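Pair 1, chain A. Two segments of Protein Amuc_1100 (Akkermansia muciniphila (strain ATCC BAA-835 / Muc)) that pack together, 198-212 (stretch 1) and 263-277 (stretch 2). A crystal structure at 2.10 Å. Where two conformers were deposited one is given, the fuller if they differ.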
# COMPACT_ATOMS: atom_id res chain seq x y z
N ASP A 198 -2.61 -6.18 10.04
CA ASP A 198 -3.92 -6.45 9.47
C ASP A 198 -3.88 -6.75 7.98
O ASP A 198 -4.89 -7.19 7.43
CB ASP A 198 -4.84 -5.24 9.68
CG ASP A 198 -5.24 -5.04 11.14
OD1 ASP A 198 -5.23 -6.02 11.93
OD2 ASP A 198 -5.55 -3.88 11.50
N TYR A 199 -2.76 -6.49 7.32
CA TYR A 199 -2.64 -6.63 5.88
C TYR A 199 -1.35 -7.37 5.58
O TYR A 199 -0.31 -7.07 6.17
CB TYR A 199 -2.65 -5.26 5.20
CG TYR A 199 -3.95 -4.51 5.35
CD1 TYR A 199 -5.05 -4.80 4.54
CD2 TYR A 199 -4.09 -3.48 6.28
CE1 TYR A 199 -6.23 -4.10 4.65
CE2 TYR A 199 -5.27 -2.77 6.41
CZ TYR A 199 -6.34 -3.09 5.61
OH TYR A 199 -7.53 -2.40 5.73
N LEU A 200 -1.41 -8.34 4.66
CA LEU A 200 -0.25 -9.16 4.31
C LEU A 200 0.37 -8.66 3.01
O LEU A 200 -0.20 -8.85 1.92
CB LEU A 200 -0.66 -10.63 4.20
CG LEU A 200 0.42 -11.65 3.76
CD1 LEU A 200 1.61 -11.64 4.71
CD2 LEU A 200 -0.22 -13.07 3.71
N PHE A 201 1.53 -8.02 3.11
CA PHE A 201 2.34 -7.65 1.95
C PHE A 201 3.50 -8.62 1.85
O PHE A 201 4.23 -8.82 2.83
CB PHE A 201 2.90 -6.22 2.07
CG PHE A 201 1.87 -5.14 1.91
CD1 PHE A 201 1.59 -4.61 0.66
CD2 PHE A 201 1.21 -4.61 3.03
CE1 PHE A 201 0.65 -3.59 0.51
CE2 PHE A 201 0.28 -3.60 2.89
CZ PHE A 201 0.00 -3.08 1.64
N THR A 202 3.67 -9.23 0.69
CA THR A 202 4.77 -10.15 0.50
C THR A 202 5.75 -9.52 -0.48
O THR A 202 5.37 -8.72 -1.33
CB THR A 202 4.26 -11.52 0.03
OG1 THR A 202 5.34 -12.47 0.08
CG2 THR A 202 3.72 -11.44 -1.40
N VAL A 203 7.03 -9.83 -0.31
CA VAL A 203 8.09 -9.14 -1.04
C VAL A 203 8.40 -9.95 -2.30
O VAL A 203 8.94 -11.05 -2.22
CB VAL A 203 9.35 -8.95 -0.18
CG1 VAL A 203 10.50 -8.39 -1.03
CG2 VAL A 203 9.06 -8.02 0.99
N ASN A 204 8.04 -9.39 -3.45
CA ASN A 204 8.42 -10.00 -4.72
C ASN A 204 9.90 -9.74 -5.02
O ASN A 204 10.63 -10.66 -5.41
CB ASN A 204 7.54 -9.46 -5.83
CG ASN A 204 7.89 -10.03 -7.18
OD1 ASN A 204 7.91 -11.26 -7.36
ND2 ASN A 204 8.19 -9.15 -8.12
N SER A 205 10.36 -8.51 -4.84
CA SER A 205 11.76 -8.19 -5.09
C SER A 205 12.08 -6.88 -4.40
O SER A 205 11.18 -6.12 -4.05
CB SER A 205 12.08 -8.11 -6.59
OG SER A 205 11.46 -6.99 -7.19
N ILE A 206 13.38 -6.62 -4.21
CA ILE A 206 13.82 -5.38 -3.57
C ILE A 206 15.19 -5.01 -4.13
O ILE A 206 16.00 -5.88 -4.44
CB ILE A 206 13.86 -5.50 -2.03
CG1 ILE A 206 14.19 -4.12 -1.41
CG2 ILE A 206 14.85 -6.59 -1.57
CD1 ILE A 206 13.89 -4.05 0.08
N ARG A 207 15.43 -3.70 -4.30
CA ARG A 207 16.75 -3.16 -4.59
C ARG A 207 17.09 -2.15 -3.50
O ARG A 207 16.26 -1.30 -3.16
CB ARG A 207 16.83 -2.54 -5.99
CG ARG A 207 18.28 -2.19 -6.46
CD ARG A 207 18.36 -1.63 -7.91
NE ARG A 207 17.52 -2.35 -8.88
CZ ARG A 207 17.95 -2.84 -10.04
NH1 ARG A 207 17.11 -3.49 -10.85
NH2 ARG A 207 19.22 -2.70 -10.39
N ILE A 208 18.30 -2.28 -2.95
CA ILE A 208 18.85 -1.38 -1.93
C ILE A 208 20.18 -0.86 -2.47
O ILE A 208 21.04 -1.65 -2.87
CB ILE A 208 19.04 -2.10 -0.59
CG1 ILE A 208 17.74 -2.82 -0.17
CG2 ILE A 208 19.49 -1.13 0.49
CD1 ILE A 208 17.91 -3.72 1.04
N ARG A 209 20.36 0.46 -2.48
CA ARG A 209 21.52 1.05 -3.13
C ARG A 209 22.03 2.23 -2.31
O ARG A 209 21.27 3.14 -1.98
CB ARG A 209 21.15 1.50 -4.55
CG ARG A 209 22.30 2.04 -5.36
CD ARG A 209 22.36 1.41 -6.73
NE ARG A 209 23.73 1.10 -7.14
CZ ARG A 209 24.03 0.23 -8.10
NH1 ARG A 209 23.06 -0.42 -8.72
NH2 ARG A 209 25.29 -0.01 -8.43
N ASN A 210 23.32 2.19 -1.95
CA ASN A 210 23.98 3.40 -1.47
C ASN A 210 23.94 4.48 -2.54
O ASN A 210 24.22 4.22 -3.71
CB ASN A 210 25.44 3.12 -1.11
CG ASN A 210 25.59 2.27 0.12
OD1 ASN A 210 24.69 2.20 0.96
ND2 ASN A 210 26.74 1.64 0.24
N GLU A 211 23.56 5.70 -2.15
CA GLU A 211 23.74 6.80 -3.08
C GLU A 211 25.18 7.29 -3.07
O GLU A 211 25.59 8.00 -4.00
CB GLU A 211 22.73 7.91 -2.77
CG GLU A 211 21.33 7.33 -2.42
CD GLU A 211 20.16 8.00 -3.14
OE1 GLU A 211 20.24 8.22 -4.36
OE2 GLU A 211 19.13 8.26 -2.48
N ARG A 212 25.96 6.87 -2.08
CA ARG A 212 27.41 7.06 -2.02
C ARG A 212 28.14 6.32 -3.13
O ARG A 212 29.00 5.48 -2.87
CB ARG A 212 27.94 6.58 -0.67
N GLU A 263 24.90 10.21 3.51
CA GLU A 263 24.70 8.78 3.75
C GLU A 263 23.22 8.41 3.59
O GLU A 263 22.51 8.09 4.54
CB GLU A 263 25.24 8.37 5.13
N GLN A 264 22.77 8.50 2.34
CA GLN A 264 21.41 8.15 1.96
C GLN A 264 21.41 6.78 1.31
O GLN A 264 22.32 6.44 0.54
CB GLN A 264 20.82 9.17 1.00
CG GLN A 264 20.46 10.53 1.62
CD GLN A 264 19.25 10.50 2.53
OE1 GLN A 264 19.37 10.42 3.75
NE2 GLN A 264 18.07 10.59 1.94
N VAL A 265 20.39 5.98 1.63
CA VAL A 265 20.18 4.67 1.03
C VAL A 265 18.86 4.70 0.27
O VAL A 265 17.84 5.18 0.80
CB VAL A 265 20.18 3.58 2.11
CG1 VAL A 265 19.85 2.22 1.50
CG2 VAL A 265 21.53 3.56 2.84
N PHE A 266 18.87 4.23 -0.96
CA PHE A 266 17.68 4.22 -1.81
C PHE A 266 17.12 2.80 -1.87
O PHE A 266 17.88 1.85 -2.09
CB PHE A 266 18.03 4.74 -3.19
CG PHE A 266 17.02 4.41 -4.27
CD1 PHE A 266 17.11 3.22 -4.99
CD2 PHE A 266 16.00 5.30 -4.57
CE1 PHE A 266 16.19 2.92 -5.99
CE2 PHE A 266 15.07 5.01 -5.57
CZ PHE A 266 15.17 3.82 -6.28
N VAL A 267 15.83 2.69 -1.66
CA VAL A 267 15.12 1.43 -1.70
C VAL A 267 13.97 1.45 -2.66
O VAL A 267 13.23 2.36 -2.72
CB VAL A 267 14.53 1.06 -0.34
CG1 VAL A 267 13.80 -0.27 -0.40
CG2 VAL A 267 15.59 1.01 0.71
N GLN A 268 13.84 0.37 -3.39
CA GLN A 268 12.75 0.15 -4.28
C GLN A 268 12.33 -1.28 -4.09
O GLN A 268 13.09 -2.19 -4.29
CB GLN A 268 13.08 0.45 -5.71
CG GLN A 268 11.81 0.53 -6.51
CD GLN A 268 12.00 1.07 -7.90
OE1 GLN A 268 11.92 2.27 -8.13
NE2 GLN A 268 12.24 0.18 -8.83
N VAL A 269 11.10 -1.44 -3.65
CA VAL A 269 10.54 -2.75 -3.39
C VAL A 269 9.26 -3.04 -4.15
O VAL A 269 8.43 -2.18 -4.30
CB VAL A 269 10.34 -2.97 -1.88
CG1 VAL A 269 9.39 -1.96 -1.30
CG2 VAL A 269 9.81 -4.35 -1.61
N SER A 270 9.20 -4.27 -4.65
CA SER A 270 8.05 -4.78 -5.37
C SER A 270 7.27 -5.67 -4.41
O SER A 270 7.83 -6.63 -3.86
CB SER A 270 8.50 -5.57 -6.60
OG SER A 270 7.40 -6.03 -7.35
N LEU A 271 5.99 -5.36 -4.21
CA LEU A 271 5.18 -6.07 -3.24
C LEU A 271 3.98 -6.70 -3.91
O LEU A 271 3.50 -6.23 -4.95
CB LEU A 271 4.72 -5.11 -2.14
CG LEU A 271 5.87 -4.42 -1.38
CD1 LEU A 271 5.35 -3.20 -0.64
CD2 LEU A 271 6.54 -5.38 -0.41
N ASN A 272 3.50 -7.80 -3.33
CA ASN A 272 2.18 -8.33 -3.63
C ASN A 272 1.38 -8.28 -2.34
O ASN A 272 1.72 -8.96 -1.37
CB ASN A 272 2.25 -9.74 -4.19
CG ASN A 272 2.82 -9.78 -5.61
OD1 ASN A 272 2.15 -9.44 -6.58
ND2 ASN A 272 4.06 -10.22 -5.74
N LEU A 273 0.34 -7.44 -2.33
CA LEU A 273 -0.66 -7.46 -1.27
C LEU A 273 -1.54 -8.69 -1.47
O LEU A 273 -2.09 -8.90 -2.56
CB LEU A 273 -1.50 -6.19 -1.33
CG LEU A 273 -2.75 -6.08 -0.45
CD1 LEU A 273 -2.37 -6.12 1.04
CD2 LEU A 273 -3.58 -4.82 -0.82
N VAL A 274 -1.69 -9.51 -0.44
CA VAL A 274 -2.41 -10.77 -0.56
C VAL A 274 -3.86 -10.53 -0.14
O VAL A 274 -4.13 -10.25 1.03
CB VAL A 274 -1.74 -11.86 0.28
CG1 VAL A 274 -2.52 -13.17 0.22
CG2 VAL A 274 -0.28 -12.05 -0.19
N HIS A 275 -4.79 -10.62 -1.10
CA HIS A 275 -6.22 -10.56 -0.77
C HIS A 275 -6.77 -11.98 -0.66
O HIS A 275 -6.83 -12.71 -1.65
CB HIS A 275 -7.03 -9.78 -1.81
CG HIS A 275 -8.48 -9.70 -1.44
ND1 HIS A 275 -9.44 -10.56 -1.95
CD2 HIS A 275 -9.13 -8.93 -0.53
CE1 HIS A 275 -10.61 -10.30 -1.40
NE2 HIS A 275 -10.46 -9.30 -0.55
N PHE A 276 -7.22 -12.35 0.54
CA PHE A 276 -7.84 -13.65 0.78
C PHE A 276 -9.28 -13.64 0.30
O PHE A 276 -10.06 -12.75 0.67
CB PHE A 276 -7.75 -14.01 2.27
CG PHE A 276 -6.34 -14.20 2.73
CD1 PHE A 276 -5.72 -15.44 2.58
CD2 PHE A 276 -5.62 -13.15 3.26
CE1 PHE A 276 -4.38 -15.61 2.96
CE2 PHE A 276 -4.29 -13.31 3.64
CZ PHE A 276 -3.67 -14.54 3.48
N ASN A 277 -9.64 -14.61 -0.53
CA ASN A 277 -10.87 -14.52 -1.31
C ASN A 277 -12.05 -15.22 -0.65
O ASN A 277 -13.15 -14.67 -0.62
CB ASN A 277 -10.63 -15.07 -2.72
CG ASN A 277 -9.81 -14.13 -3.58
OD1 ASN A 277 -9.82 -12.91 -3.35
ND2 ASN A 277 -9.07 -14.69 -4.55
O HOH W 1 -3.82 -8.73 3.29

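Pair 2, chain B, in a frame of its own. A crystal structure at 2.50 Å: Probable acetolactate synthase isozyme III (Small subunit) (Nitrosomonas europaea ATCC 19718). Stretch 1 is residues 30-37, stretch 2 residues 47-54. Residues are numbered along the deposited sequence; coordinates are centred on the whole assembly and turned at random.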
# COMPACT_ATOMS: atom_id res chain seq x y z
N TYR B 30 3.95 19.68 5.35
CA TYR B 30 3.11 19.18 4.26
C TYR B 30 2.41 17.91 4.69
O TYR B 30 2.98 17.09 5.43
CB TYR B 30 3.93 18.90 3.02
CG TYR B 30 4.65 20.11 2.45
CD1 TYR B 30 4.00 21.34 2.35
CD2 TYR B 30 5.97 20.01 2.00
CE1 TYR B 30 4.63 22.45 1.83
CE2 TYR B 30 6.62 21.14 1.44
CZ TYR B 30 5.94 22.36 1.37
OH TYR B 30 6.53 23.50 0.83
N ASN B 31 1.19 17.76 4.22
CA ASN B 31 0.35 16.64 4.57
C ASN B 31 0.72 15.46 3.69
O ASN B 31 0.97 15.60 2.50
CB ASN B 31 -1.17 17.04 4.51
CG ASN B 31 -2.07 15.96 3.91
OD1 ASN B 31 -1.90 15.56 2.75
ND2 ASN B 31 -3.08 15.50 4.68
N ILE B 32 0.81 14.30 4.31
CA ILE B 32 0.86 13.06 3.59
C ILE B 32 -0.37 12.29 4.03
O ILE B 32 -0.49 11.89 5.19
CB ILE B 32 2.14 12.23 3.91
CG1 ILE B 32 3.36 12.93 3.34
CG2 ILE B 32 2.03 10.83 3.30
CD1 ILE B 32 4.65 12.18 3.49
N GLU B 33 -1.32 12.11 3.15
CA GLU B 33 -2.50 11.41 3.61
C GLU B 33 -2.16 9.94 3.72
O GLU B 33 -2.43 9.30 4.73
CB GLU B 33 -3.69 11.64 2.71
CG GLU B 33 -4.96 11.45 3.48
CD GLU B 33 -6.17 11.38 2.60
OE1 GLU B 33 -6.04 11.49 1.36
OE2 GLU B 33 -7.28 11.21 3.15
N SER B 34 -1.54 9.43 2.65
CA SER B 34 -1.24 8.02 2.52
C SER B 34 -0.04 7.82 1.56
O SER B 34 0.23 8.65 0.71
CB SER B 34 -2.47 7.27 2.01
OG SER B 34 -2.52 7.30 0.60
N LEU B 35 0.64 6.69 1.68
CA LEU B 35 1.82 6.50 0.90
C LEU B 35 2.04 5.01 0.59
O LEU B 35 2.12 4.21 1.51
CB LEU B 35 3.04 7.05 1.66
CG LEU B 35 4.37 6.98 0.92
CD1 LEU B 35 5.25 8.18 1.23
CD2 LEU B 35 5.12 5.68 1.27
N SER B 36 2.20 4.68 -0.69
CA SER B 36 2.60 3.37 -1.16
C SER B 36 3.92 3.42 -1.91
O SER B 36 4.09 4.25 -2.78
CB SER B 36 1.60 2.88 -2.19
OG SER B 36 0.90 1.79 -1.68
N VAL B 37 4.81 2.49 -1.62
CA VAL B 37 6.04 2.36 -2.39
C VAL B 37 6.42 0.87 -2.45
O VAL B 37 6.22 0.14 -1.50
CB VAL B 37 7.15 3.25 -1.76
CG1 VAL B 37 7.44 2.85 -0.32
CG2 VAL B 37 8.43 3.20 -2.58
N ARG B 47 8.39 2.50 -7.18
CA ARG B 47 7.30 3.36 -7.64
C ARG B 47 6.55 3.80 -6.41
O ARG B 47 6.09 3.01 -5.59
CB ARG B 47 6.37 2.59 -8.60
CG ARG B 47 5.04 3.28 -8.99
CD ARG B 47 5.27 4.26 -10.11
NE ARG B 47 4.08 4.96 -10.60
CZ ARG B 47 3.57 4.82 -11.83
NH1 ARG B 47 4.12 3.99 -12.70
NH2 ARG B 47 2.52 5.53 -12.20
N MSE B 48 6.44 5.10 -6.24
CA MSE B 48 5.76 5.58 -5.08
C MSE B 48 4.51 6.26 -5.52
O MSE B 48 4.51 7.04 -6.48
CB MSE B 48 6.62 6.55 -4.31
CG MSE B 48 5.95 7.11 -3.08
SE MSE B 48 7.21 8.27 -2.05
CE MSE B 48 8.68 6.94 -1.72
N THR B 49 3.44 5.98 -4.79
CA THR B 49 2.22 6.70 -4.95
C THR B 49 1.94 7.38 -3.62
O THR B 49 1.75 6.72 -2.61
CB THR B 49 1.05 5.78 -5.33
OG1 THR B 49 1.43 5.00 -6.48
CG2 THR B 49 -0.14 6.60 -5.64
N LEU B 50 1.88 8.69 -3.66
CA LEU B 50 1.66 9.46 -2.51
C LEU B 50 0.41 10.36 -2.68
O LEU B 50 0.20 10.97 -3.74
CB LEU B 50 2.90 10.32 -2.35
CG LEU B 50 3.06 11.19 -1.14
CD1 LEU B 50 4.51 11.53 -1.14
CD2 LEU B 50 2.19 12.45 -1.29
N VAL B 51 -0.42 10.45 -1.65
CA VAL B 51 -1.58 11.32 -1.70
C VAL B 51 -1.34 12.47 -0.75
O VAL B 51 -1.01 12.26 0.42
CB VAL B 51 -2.87 10.60 -1.26
CG1 VAL B 51 -4.01 11.59 -1.14
CG2 VAL B 51 -3.20 9.48 -2.21
N THR B 52 -1.54 13.68 -1.25
CA THR B 52 -1.45 14.88 -0.43
C THR B 52 -2.66 15.83 -0.62
O THR B 52 -3.38 15.78 -1.64
CB THR B 52 -0.08 15.60 -0.61
OG1 THR B 52 0.04 16.62 0.39
CG2 THR B 52 0.11 16.19 -2.04
N ASN B 53 -2.92 16.65 0.39
CA ASN B 53 -4.09 17.50 0.41
C ASN B 53 -3.69 18.95 0.50
O ASN B 53 -3.12 19.39 1.51
CB ASN B 53 -5.01 17.17 1.60
CG ASN B 53 -5.70 15.81 1.47
OD1 ASN B 53 -6.31 15.49 0.47
ND2 ASN B 53 -5.59 15.01 2.52
N GLY B 54 -3.98 19.72 -0.55
CA GLY B 54 -3.71 21.15 -0.50
C GLY B 54 -4.17 21.99 -1.67
O GLY B 54 -4.66 21.45 -2.66

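Both pairs are antiparallel strand pairs interrupted by the same irregularity, and 14 central residues superpose with an RMSD of 0.4 Å over N, CA and C. After the irregularity the two strands run nearly antiparallel, with 173° between their directions in pair 1 and 174° in pair 2; the closest approach of the axes is 4.6 Å in each. The matched run is Thr202(A) to Ile208(A) on Asn31(B) to Val37(B), and Phe266(A) to Asn272(A) on Arg47(B) to Asn53(B).

The irregularity centres on Asn204(A), matched by Glu33(B) with CA atoms 0.1 Å apart after superposition. Both residues have helix-like backbone angles, phi/psi -75/-46° and -76/-47°, and both direct CA-to-CB toward the other strand. In pair 1 this is a beta bulge: the register slips by one between Val203(A), opposite Leu271(A), and Ser205(A), opposite Ser270(A). The kinked residue keeps its amide on the partner strand in both cases, with Asn204(A) N donating to Ser270(A) O at 2.8 Å and Glu33(B) N to Val51(B) O at 2.8 Å. In pair 1 the next amide shares that acceptor through a weak bond, Ser205(A) N to Ser270(A) O, 3.3 Å. The return bonds also correspond: Ser270(A) N to Ser205(A) O at 2.8 Å and Val51(B) N to Ser34(B) O at 3.0 Å.

Beyond the kink the ladders coincide. Arg207(A) N donates to Gln268(A) O at 2.8 Å, as Ser36(B) N does to Thr49(B) O at 2.8 Å, and the reciprocal bonds are Gln268(A) N to Arg207(A) O at 2.9 Å and Thr49(B) N to Ser36(B) O at 2.7 Å.

Side chains at the matched kink use the space differently. Asn204(A) ND2 makes a weak hydrogen bond to Ser270(A) OG, 3.3 Å. The longer Glu33(B) faces a valine instead, and its OE1 lies 3.2 Å from Val51(B) CG1. Ser205(A) and Ser34(B) are the same residue in nearly the same place, their side-chain centres 0.2 Å apart.

On the face carrying Ile206(A) and Ile208(A), branched aliphatic chains meet: Ile206(A) CD1 touches Val267(A) CG1 at 3.8 Å, and Ile208(A) CG2 lies 4.5 Å from Val267(A) CG2. Met48(B), a selenomethionine, takes the place of Val267(A) and likewise meets two residues, its SE 3.8 Å from Leu35(B) CD1 and its CE 3.8 Å from Val37(B) CG2; Leu35(B) CD1 also reaches Leu50(B) CD1 at 4.2 Å.

Before the kink, Thr202(A) keeps a paired backbone link to Asn272(A): Thr202(A) N to Asn272(A) O at 2.8 Å, and Asn272(A) N to Thr202(A) O at 2.9 Å. At the matching site side chains supply the polar links. Thr52(B) OG1 donates to Asn31(B) O at 2.5 Å, and Asn31(B) OD1 accepts from Asn53(B) N at 2.8 Å.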